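Local coordinates for uncharacterized protein (Staphylococcus aureus subsp. aureus, PDB 3H04) that is of unknown function but has the alpha/beta-hydrolase fold and probably hydrolyses ester bonds with a serine nucleophile, at residues Phe14-Thr19 / Tyr83-Ala88; Thr19-Lys24 / Gln51-Leu56; Cys77-Val82 / Asp196-Ile201; Thr239-Asn244 / Ile259-Lys264. All blocks are in the same frame, centred on the assembly; numbering follows the deposited sequence.

Interaction 1: residues Phe14-Thr19 / Tyr83-Ala88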
# COMPACT_ATOMS: atom_id res chain seq x y z
N PHE A 14 -4.51 19.23 -8.99
CA PHE A 14 -5.40 18.41 -8.15
C PHE A 14 -4.86 18.41 -6.74
O PHE A 14 -3.65 18.26 -6.55
CB PHE A 14 -5.49 16.95 -8.65
CG PHE A 14 -6.58 16.15 -7.95
CD1 PHE A 14 -7.88 16.11 -8.46
CD2 PHE A 14 -6.29 15.46 -6.77
CE1 PHE A 14 -8.88 15.41 -7.80
CE2 PHE A 14 -7.30 14.74 -6.10
CZ PHE A 14 -8.58 14.72 -6.61
N ALA A 15 -5.74 18.57 -5.74
CA ALA A 15 -5.30 18.53 -4.34
C ALA A 15 -5.21 17.09 -3.80
O ALA A 15 -6.17 16.30 -3.93
CB ALA A 15 -6.21 19.44 -3.44
N LEU A 16 -4.04 16.70 -3.28
CA LEU A 16 -3.90 15.40 -2.63
C LEU A 16 -3.72 15.69 -1.16
O LEU A 16 -2.68 16.21 -0.79
CB LEU A 16 -2.67 14.61 -3.10
CG LEU A 16 -2.72 14.16 -4.55
CD1 LEU A 16 -1.39 13.47 -4.89
CD2 LEU A 16 -3.96 13.27 -4.79
N PRO A 17 -4.74 15.41 -0.34
CA PRO A 17 -4.60 15.66 1.10
C PRO A 17 -3.65 14.65 1.72
O PRO A 17 -3.51 13.54 1.20
CB PRO A 17 -6.02 15.43 1.66
CG PRO A 17 -6.67 14.48 0.61
CD PRO A 17 -6.10 14.95 -0.70
N TYR A 18 -2.96 15.06 2.77
CA TYR A 18 -2.29 14.13 3.64
C TYR A 18 -2.37 14.65 5.07
O TYR A 18 -2.56 15.85 5.27
CB TYR A 18 -0.86 13.80 3.20
CG TYR A 18 0.16 14.91 3.27
CD1 TYR A 18 0.90 15.13 4.44
CD2 TYR A 18 0.40 15.73 2.17
CE1 TYR A 18 1.85 16.15 4.51
CE2 TYR A 18 1.35 16.75 2.24
CZ TYR A 18 2.07 16.93 3.41
OH TYR A 18 3.01 17.89 3.43
N THR A 19 -2.33 13.71 6.02
CA THR A 19 -2.37 13.98 7.45
C THR A 19 -1.10 13.50 8.12
O THR A 19 -0.51 12.46 7.76
CB THR A 19 -3.55 13.28 8.17
OG1 THR A 19 -3.35 11.85 8.11
CG2 THR A 19 -4.86 13.63 7.51
N TYR A 83 4.38 9.75 -5.57
CA TYR A 83 5.71 10.36 -5.53
C TYR A 83 5.63 11.88 -5.27
O TYR A 83 6.50 12.43 -4.61
CB TYR A 83 6.47 10.07 -6.82
CG TYR A 83 6.94 8.63 -7.07
CD1 TYR A 83 6.45 7.55 -6.34
CD2 TYR A 83 7.85 8.36 -8.09
CE1 TYR A 83 6.92 6.24 -6.59
CE2 TYR A 83 8.28 7.10 -8.38
CZ TYR A 83 7.84 6.04 -7.62
OH TYR A 83 8.27 4.79 -7.90
N ALA A 84 4.59 12.56 -5.76
CA ALA A 84 4.43 14.01 -5.47
C ALA A 84 4.14 14.17 -3.97
O ALA A 84 4.69 15.03 -3.34
CB ALA A 84 3.33 14.63 -6.30
N SER A 85 3.33 13.27 -3.40
CA SER A 85 3.02 13.36 -1.98
C SER A 85 4.25 12.95 -1.17
O SER A 85 4.65 13.66 -0.22
CB SER A 85 1.79 12.52 -1.61
OG SER A 85 0.65 12.95 -2.38
N PHE A 86 4.88 11.84 -1.55
CA PHE A 86 6.10 11.44 -0.88
C PHE A 86 7.15 12.55 -0.84
O PHE A 86 7.71 12.79 0.22
CB PHE A 86 6.73 10.17 -1.45
CG PHE A 86 7.95 9.74 -0.65
CD1 PHE A 86 7.79 9.14 0.59
CD2 PHE A 86 9.22 10.05 -1.10
CE1 PHE A 86 8.90 8.75 1.34
CE2 PHE A 86 10.36 9.69 -0.32
CZ PHE A 86 10.18 9.03 0.89
N ASP A 87 7.39 13.23 -1.97
CA ASP A 87 8.45 14.26 -2.05
C ASP A 87 8.14 15.48 -1.24
O ASP A 87 9.04 16.10 -0.65
CB ASP A 87 8.74 14.68 -3.48
CG ASP A 87 9.35 13.56 -4.29
OD1 ASP A 87 9.94 12.66 -3.66
OD2 ASP A 87 9.20 13.56 -5.55
N ALA A 88 6.87 15.84 -1.21
CA ALA A 88 6.42 16.93 -0.36
C ALA A 88 6.62 16.54 1.10
O ALA A 88 7.07 17.34 1.90
CB ALA A 88 4.97 17.27 -0.64
O HOH W 1 -1.06 12.72 -0.27
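One face of the central alpha/beta-hydrolase sheet meets its covering helix here, where Leu16 and Tyr18 of strand 15-21 face Ser85 and Ala88 of helix 75-91. The two strand residues alternate with Pro17, whose side chain turns away from the helix. Leu16 makes the closest approach. Its CD1 lies 3.3 Å from Ser85 OG, and its CB is 3.8 Å from the same oxygen. The leucine therefore presents one methyl and its CB to a hydroxyl, with no direct hydrogen bond between strand and helix. The polar link is made by a water. It donates to Pro17 O at 3.0 Å and accepts from Ser85 OG at 2.7 Å. The Ser85 hydroxyl stands beside its own backbone N (chi1 -58°). This turns it back along the helix, where it also has a hydrogen bond with Asp81 O one turn earlier. Further along, Tyr18 reaches up to the helix with its phenol end. Tyr18 OH stays 4.4 Å from Ala88 O, too far for a hydrogen bond, and lies 4.6 Å from Ala88 CB. The real partner of the phenol is Gln92 OE1, just past the helix end. The Tyr18 ring also meets that of Tyr6 with the two planes nearly parallel, and Ala88 touches Val8 of strand 4-9. The helix thus lies across the antiparallel beginning of the sheet. A helix between the fourth and fifth strands, packed against this early antiparallel strand, is a feature of the alpha/beta-hydrolase fold.

Interaction 2: residues Thr19-Lys24 / Gln51-Leu56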
# COMPACT_ATOMS: atom_id res chain seq x y z
N THR A 19 -2.33 13.71 6.02
CA THR A 19 -2.37 13.98 7.45
C THR A 19 -1.10 13.50 8.12
O THR A 19 -0.51 12.46 7.76
CB THR A 19 -3.55 13.28 8.17
OG1 THR A 19 -3.35 11.85 8.11
CG2 THR A 19 -4.86 13.63 7.51
N ILE A 20 -0.64 14.28 9.08
CA ILE A 20 0.49 13.92 9.90
C ILE A 20 -0.02 13.80 11.32
O ILE A 20 -0.64 14.75 11.84
CB ILE A 20 1.61 14.99 9.86
CG1 ILE A 20 2.12 15.18 8.42
CG2 ILE A 20 2.77 14.63 10.86
CD1 ILE A 20 3.42 15.97 8.34
N ILE A 21 0.23 12.65 11.93
CA ILE A 21 0.03 12.47 13.36
C ILE A 21 1.41 12.47 13.98
O ILE A 21 2.25 11.63 13.60
CB ILE A 21 -0.64 11.11 13.68
CG1 ILE A 21 -2.10 11.10 13.21
CG2 ILE A 21 -0.53 10.81 15.23
CD1 ILE A 21 -2.62 9.74 12.82
N LYS A 22 1.64 13.37 14.94
CA LYS A 22 2.96 13.55 15.56
C LYS A 22 3.33 12.47 16.58
O LYS A 22 2.46 11.94 17.27
CB LYS A 22 3.06 14.91 16.28
CG LYS A 22 2.90 16.13 15.40
CD LYS A 22 3.98 16.26 14.30
CE LYS A 22 5.27 16.91 14.78
NZ LYS A 22 6.28 15.84 15.11
N ALA A 23 4.63 12.17 16.65
CA ALA A 23 5.17 11.29 17.70
C ALA A 23 4.76 11.78 19.09
O ALA A 23 4.91 12.95 19.37
CB ALA A 23 6.67 11.23 17.60
N LYS A 24 4.26 10.87 19.94
CA LYS A 24 3.81 11.18 21.30
C LYS A 24 4.92 11.68 22.21
O LYS A 24 4.72 12.59 23.00
CB LYS A 24 3.20 9.93 21.97
CG LYS A 24 1.73 9.66 21.62
CD LYS A 24 1.28 8.27 22.15
CE LYS A 24 0.38 7.54 21.15
NZ LYS A 24 -0.92 8.24 20.85
N GLN A 51 -5.56 1.87 17.58
CA GLN A 51 -4.60 1.08 18.37
C GLN A 51 -3.26 0.92 17.65
O GLN A 51 -2.20 0.98 18.29
CB GLN A 51 -5.19 -0.30 18.74
CG GLN A 51 -6.28 -0.18 19.77
CD GLN A 51 -7.19 -1.38 19.81
OE1 GLN A 51 -8.37 -1.28 19.45
NE2 GLN A 51 -6.67 -2.53 20.23
N TYR A 52 -3.31 0.77 16.32
CA TYR A 52 -2.08 0.63 15.53
C TYR A 52 -1.38 1.97 15.47
O TYR A 52 -0.13 2.04 15.58
CB TYR A 52 -2.39 0.18 14.13
CG TYR A 52 -3.11 -1.13 14.06
CD1 TYR A 52 -3.06 -2.05 15.10
CD2 TYR A 52 -3.83 -1.47 12.93
CE1 TYR A 52 -3.75 -3.26 15.02
CE2 TYR A 52 -4.53 -2.65 12.85
CZ TYR A 52 -4.49 -3.53 13.90
OH TYR A 52 -5.17 -4.73 13.80
N ILE A 53 -2.17 3.03 15.33
CA ILE A 53 -1.60 4.36 15.32
C ILE A 53 -0.89 4.66 16.64
O ILE A 53 0.18 5.29 16.65
CB ILE A 53 -2.65 5.44 15.04
CG1 ILE A 53 -3.19 5.29 13.62
CG2 ILE A 53 -2.01 6.81 15.19
CD1 ILE A 53 -4.37 6.18 13.29
N ASP A 54 -1.49 4.28 17.76
CA ASP A 54 -0.83 4.51 19.05
C ASP A 54 0.52 3.80 19.17
O ASP A 54 1.48 4.38 19.66
CB ASP A 54 -1.73 4.10 20.21
CG ASP A 54 -2.88 5.07 20.41
OD1 ASP A 54 -2.79 6.20 19.91
OD2 ASP A 54 -3.88 4.70 21.05
N ILE A 55 0.60 2.56 18.72
CA ILE A 55 1.90 1.86 18.71
C ILE A 55 2.96 2.56 17.81
O ILE A 55 4.11 2.75 18.22
CB ILE A 55 1.69 0.37 18.34
CG1 ILE A 55 0.96 -0.34 19.50
CG2 ILE A 55 3.03 -0.37 17.98
CD1 ILE A 55 0.23 -1.59 19.08
N LEU A 56 2.55 2.94 16.59
CA LEU A 56 3.47 3.44 15.60
C LEU A 56 3.93 4.85 16.01
O LEU A 56 5.10 5.18 15.83
CB LEU A 56 2.82 3.43 14.20
CG LEU A 56 2.50 2.07 13.53
CD1 LEU A 56 1.78 2.27 12.19
CD2 LEU A 56 3.77 1.26 13.34
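Ile21 and Ile53 form the tightly packed part of this contact, and Lys24 and Asp54 form its solvent side. The end of Ile21 does the touching. Its CD1 lies 3.8 Å from Ile53 CG2 and 4.0 Å from Ile53 CD1, between the two branches of the helix residue. The two side chains cross at about a right angle, so one methyl meets both methyls. Ile53 has CG2 anti to its backbone N and CG1 beside it (chi1 -66°), which spreads the two branches toward the strand. Leu62 of strand 60-65 packs on Ile53, while Gln64 and Thr57 pack on Ile21. Helix 50-56 belongs to the beta-alpha-beta crossover that joins the parallel strands 30-35 and 60-65 of the alpha/beta-hydrolase sheet. Strand 15-21 runs antiparallel beside strand 60-65, and Ile21 is backbone-bonded to Leu62. Beyond the isoleucines the chain leaves the strand, and the contact becomes polar and exposed. Lys24 NZ donates to Asp54 OD1 at 2.9 Å in a salt bridge. The ammonium meets the oxygen from above the carboxylate, 51° out of its plane. The lysine chain bends at its last two torsions (chi4 -63°) to bring NZ over the acid. Lys24 CE also comes within 3.7 Å of Asp54 O. Both charged residues touch a crystal neighbour, so their exact pose may owe something to the lattice. Nearby, Lys24 has a backbone hydrogen bond with Thr57, whose OG1 is bonded to Ile53 O.

Interaction 3: residues Cys77-Val82 / Asp196-Ile201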
# COMPACT_ATOMS: atom_id res chain seq x y z
N CYS A 77 -0.79 7.70 -13.29
CA CYS A 77 -1.25 8.79 -12.44
C CYS A 77 -1.11 8.49 -10.92
O CYS A 77 -0.71 9.38 -10.18
CB CYS A 77 -2.66 9.13 -12.80
SG CYS A 77 -3.35 10.56 -11.94
N ILE A 78 -1.45 7.26 -10.48
CA ILE A 78 -1.28 6.86 -9.10
C ILE A 78 0.18 7.04 -8.65
O ILE A 78 0.46 7.65 -7.61
CB ILE A 78 -1.76 5.40 -8.88
CG1 ILE A 78 -3.31 5.33 -9.06
CG2 ILE A 78 -1.23 4.85 -7.46
CD1 ILE A 78 -3.91 3.95 -8.76
N ILE A 79 1.11 6.53 -9.45
CA ILE A 79 2.52 6.60 -9.14
C ILE A 79 2.96 8.06 -9.09
O ILE A 79 3.72 8.47 -8.19
CB ILE A 79 3.34 5.79 -10.13
CG1 ILE A 79 2.97 4.29 -9.93
CG2 ILE A 79 4.86 6.04 -9.94
CD1 ILE A 79 3.57 3.36 -10.98
N GLU A 80 2.45 8.86 -10.01
CA GLU A 80 2.78 10.29 -10.00
C GLU A 80 2.25 10.98 -8.72
O GLU A 80 2.95 11.77 -8.13
CB GLU A 80 2.25 11.02 -11.26
CG GLU A 80 3.14 10.80 -12.45
CD GLU A 80 2.61 11.41 -13.75
OE1 GLU A 80 1.61 12.20 -13.72
OE2 GLU A 80 3.22 11.08 -14.81
N ASP A 81 1.02 10.66 -8.31
CA ASP A 81 0.45 11.23 -7.08
C ASP A 81 1.24 10.80 -5.84
O ASP A 81 1.50 11.58 -4.94
CB ASP A 81 -1.04 10.80 -6.91
CG ASP A 81 -2.02 11.54 -7.84
OD1 ASP A 81 -1.61 12.45 -8.60
OD2 ASP A 81 -3.25 11.20 -7.79
N VAL A 82 1.51 9.50 -5.75
CA VAL A 82 2.25 8.95 -4.63
C VAL A 82 3.65 9.63 -4.48
O VAL A 82 4.04 10.05 -3.39
CB VAL A 82 2.37 7.39 -4.80
CG1 VAL A 82 3.44 6.83 -3.87
CG2 VAL A 82 0.96 6.73 -4.58
N ASP A 196 6.31 -3.70 -18.06
CA ASP A 196 7.42 -2.78 -18.08
C ASP A 196 8.08 -2.65 -16.71
O ASP A 196 7.41 -2.72 -15.67
CB ASP A 196 6.89 -1.43 -18.59
CG ASP A 196 7.96 -0.40 -18.76
OD1 ASP A 196 8.35 -0.17 -19.93
OD2 ASP A 196 8.43 0.18 -17.75
N SER A 197 9.41 -2.47 -16.69
CA SER A 197 10.15 -2.50 -15.40
C SER A 197 9.75 -1.38 -14.47
O SER A 197 9.94 -1.48 -13.26
CB SER A 197 11.68 -2.48 -15.61
OG SER A 197 12.07 -1.22 -16.12
N LYS A 198 9.14 -0.33 -15.01
CA LYS A 198 8.52 0.69 -14.15
C LYS A 198 7.60 0.09 -13.07
O LYS A 198 7.60 0.56 -11.92
CB LYS A 198 7.74 1.68 -14.99
CG LYS A 198 7.20 2.84 -14.19
CD LYS A 198 6.48 3.85 -15.03
CE LYS A 198 5.93 4.97 -14.15
NZ LYS A 198 5.38 6.05 -15.02
N TYR A 199 6.82 -0.92 -13.44
CA TYR A 199 5.76 -1.47 -12.58
C TYR A 199 6.12 -2.81 -11.90
O TYR A 199 5.29 -3.34 -11.18
CB TYR A 199 4.46 -1.66 -13.38
CG TYR A 199 4.15 -0.51 -14.33
CD1 TYR A 199 3.74 0.73 -13.86
CD2 TYR A 199 4.29 -0.68 -15.71
CE1 TYR A 199 3.44 1.78 -14.76
CE2 TYR A 199 4.04 0.35 -16.62
CZ TYR A 199 3.61 1.57 -16.13
OH TYR A 199 3.38 2.57 -17.04
N ASN A 200 7.33 -3.30 -12.15
CA ASN A 200 7.79 -4.63 -11.77
C ASN A 200 9.23 -4.48 -11.29
O ASN A 200 10.15 -4.21 -12.10
CB ASN A 200 7.70 -5.56 -12.96
CG ASN A 200 6.32 -5.62 -13.48
OD1 ASN A 200 5.96 -4.95 -14.48
ND2 ASN A 200 5.46 -6.32 -12.74
N ILE A 201 9.45 -4.62 -9.98
CA ILE A 201 10.78 -4.31 -9.43
C ILE A 201 11.74 -5.43 -9.78
O ILE A 201 11.54 -6.58 -9.37
CB ILE A 201 10.74 -4.05 -7.91
CG1 ILE A 201 9.83 -2.89 -7.58
CG2 ILE A 201 12.12 -3.68 -7.36
CD1 ILE A 201 9.67 -2.67 -6.06
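Ile79 of helix 75-91 reaches out to Tyr199 and Lys198 in the loop between helices 185-189 and 203-206. Its CB, CG1 and CG2 all stay more than 4.2 Å from the loop residues 196-201. CG1 stands beside the backbone N, anti to the carbonyl carbon (chi1 -66°). The chain then runs on extended, and this carries CD1 out to the loop. CD1 makes the contact. It lies 3.9 Å from Tyr199 CD1 and 4.1 Å from Tyr199 CE1. The methyl sits at the edge of the ring, close to its plane, and not over a face. The same CD1 is 4.3 Å from Lys198 CE, so the tip rests against both the ring edge and the lysine chain. Lys198 CB covers one face of the ring, 4.0 Å above its centre. The polar ends of both loop residues meet at Asp76 OD1, which takes a salt bridge from Lys198 NZ and a hydrogen bond from Tyr199 OH. That shared acid probably fixes the ring edge that Ile79 touches. The loop is shaped by an Asx turn: Lys198 N donates to Asp196 OD2 at 2.9 Å, with an N-H...O angle of 159°. Helix 105-116 touches both segments. Its Leu112 packs on Ile79, its Tyr108 OH bonds Tyr199 O, and its Arg115 bonds Ser197 O and Lys198 O. The loop belongs to the segment inserted between strands 121-125 and 212-217, where alpha/beta hydrolases often carry a cap, and packs it against helices 75-91 and 105-116.

Interaction 4: residues Thr239-Asn244 / Ile259-Lys264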
# COMPACT_ATOMS: atom_id res chain seq x y z
N THR A 239 12.67 -9.29 7.51
CA THR A 239 12.09 -9.89 8.69
C THR A 239 10.72 -10.30 8.18
O THR A 239 10.04 -9.49 7.52
CB THR A 239 11.94 -8.86 9.86
OG1 THR A 239 13.25 -8.41 10.27
CG2 THR A 239 11.22 -9.44 11.09
N PHE A 240 10.33 -11.53 8.48
CA PHE A 240 9.15 -12.14 7.87
C PHE A 240 8.28 -12.77 8.99
O PHE A 240 8.72 -13.69 9.72
CB PHE A 240 9.59 -13.19 6.88
CG PHE A 240 8.50 -13.74 5.99
CD1 PHE A 240 7.25 -13.13 5.83
CD2 PHE A 240 8.77 -14.91 5.26
CE1 PHE A 240 6.26 -13.71 4.97
CE2 PHE A 240 7.83 -15.47 4.38
CZ PHE A 240 6.55 -14.85 4.25
N GLU A 241 7.07 -12.25 9.09
CA GLU A 241 5.99 -12.91 9.81
C GLU A 241 5.04 -13.57 8.84
O GLU A 241 4.25 -12.90 8.11
CB GLU A 241 5.25 -11.90 10.67
CG GLU A 241 6.11 -11.35 11.79
CD GLU A 241 6.31 -12.37 12.86
OE1 GLU A 241 5.29 -12.87 13.40
OE2 GLU A 241 7.48 -12.68 13.19
N ARG A 242 5.09 -14.88 8.88
CA ARG A 242 4.36 -15.74 7.97
C ARG A 242 3.20 -16.27 8.82
O ARG A 242 3.34 -17.20 9.61
CB ARG A 242 5.32 -16.85 7.49
CG ARG A 242 4.93 -17.50 6.23
CD ARG A 242 5.75 -18.79 5.92
NE ARG A 242 4.97 -19.41 4.88
CZ ARG A 242 5.13 -19.19 3.59
NH1 ARG A 242 6.20 -18.56 3.13
NH2 ARG A 242 4.28 -19.76 2.75
N VAL A 243 2.06 -15.62 8.69
CA VAL A 243 0.91 -15.86 9.55
C VAL A 243 0.11 -17.05 9.02
O VAL A 243 -0.20 -17.10 7.83
CB VAL A 243 0.06 -14.60 9.64
CG1 VAL A 243 -1.23 -14.83 10.48
CG2 VAL A 243 0.90 -13.47 10.22
N ASN A 244 -0.17 -18.01 9.90
CA ASN A 244 -0.82 -19.26 9.53
C ASN A 244 -2.34 -19.10 9.57
O ASN A 244 -3.03 -19.67 10.41
CB ASN A 244 -0.34 -20.42 10.42
CG ASN A 244 -0.89 -21.78 9.97
OD1 ASN A 244 -0.95 -22.10 8.76
ND2 ASN A 244 -1.31 -22.58 10.95
N ILE A 259 -1.54 -6.92 17.20
CA ILE A 259 -0.82 -5.96 18.03
C ILE A 259 0.64 -6.41 18.14
O ILE A 259 1.56 -5.61 18.03
CB ILE A 259 -1.46 -5.84 19.47
CG1 ILE A 259 -2.79 -5.09 19.39
CG2 ILE A 259 -0.52 -5.18 20.44
CD1 ILE A 259 -2.74 -3.75 18.71
N THR A 260 0.84 -7.71 18.33
CA THR A 260 2.20 -8.22 18.46
C THR A 260 3.08 -7.94 17.25
O THR A 260 4.24 -7.57 17.39
CB THR A 260 2.16 -9.72 18.79
OG1 THR A 260 1.65 -9.83 20.11
CG2 THR A 260 3.53 -10.37 18.71
N ILE A 261 2.51 -8.15 16.08
CA ILE A 261 3.17 -7.84 14.82
C ILE A 261 3.47 -6.33 14.67
O ILE A 261 4.56 -5.97 14.26
CB ILE A 261 2.36 -8.41 13.62
CG1 ILE A 261 2.48 -9.97 13.69
CG2 ILE A 261 2.90 -7.84 12.24
CD1 ILE A 261 1.65 -10.77 12.67
N TYR A 262 2.54 -5.47 15.03
CA TYR A 262 2.78 -4.02 15.05
C TYR A 262 3.90 -3.62 16.01
O TYR A 262 4.70 -2.75 15.69
CB TYR A 262 1.49 -3.18 15.36
CG TYR A 262 0.66 -2.93 14.12
CD1 TYR A 262 -0.34 -3.83 13.72
CD2 TYR A 262 0.90 -1.83 13.31
CE1 TYR A 262 -1.07 -3.61 12.54
CE2 TYR A 262 0.17 -1.59 12.12
CZ TYR A 262 -0.82 -2.50 11.75
OH TYR A 262 -1.54 -2.31 10.60
N ARG A 263 3.96 -4.26 17.18
CA ARG A 263 5.08 -4.02 18.09
C ARG A 263 6.40 -4.49 17.50
O ARG A 263 7.38 -3.81 17.63
CB ARG A 263 4.85 -4.69 19.44
CG ARG A 263 3.81 -3.95 20.25
CD ARG A 263 3.73 -4.53 21.63
NE ARG A 263 2.56 -4.05 22.37
CZ ARG A 263 2.40 -2.80 22.83
NH1 ARG A 263 3.31 -1.86 22.63
NH2 ARG A 263 1.30 -2.50 23.51
N LYS A 264 6.39 -5.61 16.77
CA LYS A 264 7.56 -6.06 16.03
C LYS A 264 7.98 -5.07 14.92
O LYS A 264 9.16 -4.93 14.63
CB LYS A 264 7.33 -7.43 15.40
CG LYS A 264 7.16 -8.57 16.34
CD LYS A 264 6.93 -9.82 15.54
CE LYS A 264 6.91 -11.05 16.41
NZ LYS A 264 8.26 -11.50 16.59
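Glu241 and Val243 of the last sheet strand meet Ile261 and Lys264 of the C-terminal helix, the final beta-alpha unit of the alpha/beta-hydrolase fold. The strand and helix segments run nearly antiparallel, at 173°, with axes 10.7 Å apart. In the first shell, Val243 CG2 touches Ile261 CD1 at 3.7 Å, methyl to methyl. Glu241 bends at chi2 (-73°) and lays its carboxylate beside the helix. Its OE1 comes within 4.0 Å of Ile261 CG1. The carboxylate also lies across the end of Lys264, the two side chains at about a right angle, with Glu241 OE2 3.7 Å from Lys264 CE. The salt bridge from OE2 to Lys264 NZ is long, also 3.7 Å, so this pair meets largely through the lysine's CD and CE. Further out, the backbone of Glu241 bonds to Ile214 and His216 of strand 212-217, which sets the outermost strand in the sheet. Phe213 packs on Lys264 and Phe250 on Ile261. Next to Ile261 on the helix, Tyr262 stacks on Tyr52, and its OH is hydrogen-bonded to Asp251 OD2.

Overall arrangement
Interactions 1 and 2 share Thr19 and strand 15-21 but use opposite faces of it. Leu16 and Tyr18 point to one helix and Ile21 to another, and the centres lie 19 Å apart. Interactions 1 and 3 occupy successive turns of helix 75-91 and touch where Leu16 CD1 meets Asp81 CB at 3.4 Å. Interactions 2 and 4 touch through their helices: Ile55 CD1 is 3.7 Å from Ile259 CD1. Interaction 4 lies about 29 Å from interaction 1, centre to centre, near the other end of the sheet. Ser104, Asp220 and His248 probably form the catalytic triad. His248 lies, along the chain, between the two segments of interaction 4.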